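PDB 5JCD: chitin elicitor-binding protein from Oryza sativa subsp. japonica, which binds chitin oligosaccharides from fungal cell walls and relays the elicitor signal that triggers rice defence responses. Local coordinates for residues 149-154 and 187-192. Sequence-based numbering, arbitrary orientation.
Sequences YSVGKG and QILDVP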
loop_
_atom_site.group_PDB
_atom_site.type_symbol
_atom_site.label_atom_id
_atom_site.label_comp_id
_atom_site.label_asym_id
_atom_site.label_seq_id
_atom_site.Cartn_x
_atom_site.Cartn_y
_atom_site.Cartn_z
ATOM N N TYR A 149 4.308 -1.021 4.381
ATOM C CA TYR A 149 4.337 -2.092 5.372
ATOM C C TYR A 149 3.650 -1.674 6.675
ATOM O O TYR A 149 3.990 -0.627 7.251
ATOM C CB TYR A 149 5.780 -2.461 5.661
ATOM C CG TYR A 149 5.930 -3.572 6.639
ATOM C CD1 TYR A 149 5.831 -4.895 6.224
ATOM C CD2 TYR A 149 6.201 -3.313 7.981
ATOM C CE1 TYR A 149 5.962 -5.941 7.124
ATOM C CE2 TYR A 149 6.351 -4.358 8.894
ATOM C CZ TYR A 149 6.217 -5.664 8.451
ATOM O OH TYR A 149 6.357 -6.702 9.310
ATOM N N SER A 150 2.672 -2.469 7.120
ATOM C CA SER A 150 1.999 -2.217 8.382
ATOM C C SER A 150 2.666 -2.994 9.518
ATOM O O SER A 150 2.631 -4.214 9.529
ATOM C CB SER A 150 0.514 -2.594 8.285
ATOM O OG SER A 150 -0.151 -2.374 9.523
ATOM N N VAL A 151 3.237 -2.276 10.481
ATOM C CA VAL A 151 3.971 -2.895 11.573
ATOM C C VAL A 151 3.087 -3.840 12.404
ATOM O O VAL A 151 1.974 -3.492 12.848
ATOM C CB VAL A 151 4.567 -1.826 12.527
ATOM C CG1 VAL A 151 5.126 -2.488 13.756
ATOM C CG2 VAL A 151 5.637 -0.973 11.823
ATOM N N GLY A 152 3.587 -5.049 12.588
ATOM C CA GLY A 152 2.933 -6.054 13.394
ATOM C C GLY A 152 3.213 -5.880 14.874
ATOM O O GLY A 152 4.164 -5.205 15.255
ATOM N N LYS A 153 2.367 -6.468 15.709
ATOM C CA LYS A 153 2.545 -6.389 17.153
ATOM C C LYS A 153 3.803 -7.116 17.612
ATOM O O LYS A 153 4.031 -8.271 17.263
ATOM C CB LYS A 153 1.310 -6.955 17.862
ATOM C CG LYS A 153 1.581 -7.708 19.157
ATOM C CD LYS A 153 0.349 -7.695 20.062
ATOM C CE LYS A 153 0.122 -6.303 20.677
ATOM N NZ LYS A 153 0.722 -6.152 22.052
ATOM N N GLY A 154 4.597 -6.425 18.426
ATOM C CA GLY A 154 5.818 -6.981 18.968
ATOM C C GLY A 154 6.989 -6.819 18.016
ATOM O O GLY A 154 8.089 -7.185 18.354
ATOM N N GLN A 187 1.412 1.114 12.533
ATOM C CA GLN A 187 2.171 2.180 11.881
ATOM C C GLN A 187 2.587 1.734 10.467
ATOM O O GLN A 187 3.084 0.631 10.266
ATOM C CB GLN A 187 3.438 2.502 12.675
ATOM C CG GLN A 187 4.203 3.712 12.139
ATOM C CD GLN A 187 5.265 4.208 13.122
ATOM O OE1 GLN A 187 5.398 3.680 14.232
ATOM N NE2 GLN A 187 6.008 5.234 12.725
ATOM N N ILE A 188 2.383 2.613 9.506
ATOM C CA ILE A 188 2.691 2.341 8.123
ATOM C C ILE A 188 4.099 2.799 7.763
ATOM O O ILE A 188 4.395 3.984 7.803
ATOM C CB ILE A 188 1.704 3.067 7.202
ATOM C CG1 ILE A 188 0.262 2.738 7.608
ATOM C CG2 ILE A 188 1.987 2.727 5.757
ATOM C CD1 ILE A 188 -0.090 1.269 7.546
ATOM N N LEU A 189 4.946 1.857 7.376
ATOM C CA LEU A 189 6.313 2.166 6.996
ATOM C C LEU A 189 6.521 2.096 5.465
ATOM O O LEU A 189 5.992 1.218 4.788
ATOM C CB LEU A 189 7.264 1.177 7.690
ATOM C CG LEU A 189 7.348 1.164 9.227
ATOM C CD1 LEU A 189 8.415 0.187 9.722
ATOM C CD2 LEU A 189 7.678 2.535 9.751
ATOM N N ASP A 190 7.333 3.015 4.959
ATOM C CA ASP A 190 7.809 3.031 3.580
ATOM C C ASP A 190 9.134 2.279 3.561
ATOM O O ASP A 190 10.142 2.793 4.018
ATOM C CB ASP A 190 8.022 4.473 3.104
ATOM C CG ASP A 190 8.668 4.569 1.696
ATOM O OD1 ASP A 190 8.985 3.529 1.080
ATOM O OD2 ASP A 190 8.877 5.705 1.214
ATOM N N VAL A 191 9.111 1.050 3.054
ATOM C CA VAL A 191 10.299 0.202 3.006
ATOM C C VAL A 191 10.954 0.189 1.618
ATOM O O VAL A 191 10.373 -0.319 0.656
ATOM C CB VAL A 191 9.926 -1.228 3.387
ATOM C CG1 VAL A 191 11.169 -2.060 3.549
ATOM C CG2 VAL A 191 9.162 -1.215 4.689
ATOM N N PRO A 192 12.145 0.784 1.493
ATOM C CA PRO A 192 12.765 0.800 0.161
ATOM C C PRO A 192 13.508 -0.505 -0.182
ATOM O O PRO A 192 14.680 -0.657 0.143
ATOM C CB PRO A 192 13.746 1.978 0.246
ATOM C CG PRO A 192 13.931 2.257 1.705
ATOM C CD PRO A 192 13.009 1.399 2.507
#
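Tyr149 and Leu189 face each other as a hydrogen-bonded antiparallel pair. Tyr149 N donates to Leu189 O at 2.8 Å, and Leu189 N returns a nearly straight bond to Tyr149 O at 2.7 Å. Both donors lie in the plane of the carbonyl they reach. One step on, Ser150 and Ile188 form a non-hydrogen-bonded pair. A third bond, Val151 N to Gln187 O at 2.9 Å, follows where the first strand gives way to loop; this donor is tilted 19° from the carbonyl plane. Weaker CA-H...O contacts from Ile188 to Tyr149 O and from Ser150 to Gln187 O fill in between.

On the face of Tyr149 and Leu189 the contact is apolar. Val151 CG2 meets Leu189 CD1 at 3.7 Å, and the two side chains cross obliquely. Val151 CG1 is anti to the backbone N (chi1 171°), which leaves CG2 beside that N, where it reaches Leu189 and also lies 3.4 Å from Gln187 O. Val191 CG2 packs on Tyr149 CB at 3.7 Å. On the other face Ile188 CD1 lies 4.0 Å from Ser150 CB.

Helix 157-163 covers Tyr149 and Val151 through Ile160, and Leu171 of helix 168-174 packs on Val191. Tyr149 OH is hydrogen-bonded to Glu155, which also accepts from Gly152 N.

Gly154 belongs to the chitin-binding site, and Val151 touches Leu183, another of its residues. The strand pair joins a larger sheet through strand 12-20. It closes the beta-alpha-alpha-beta fold of a chitin-binding LysM domain, with both helices packed on one face of the antiparallel pair.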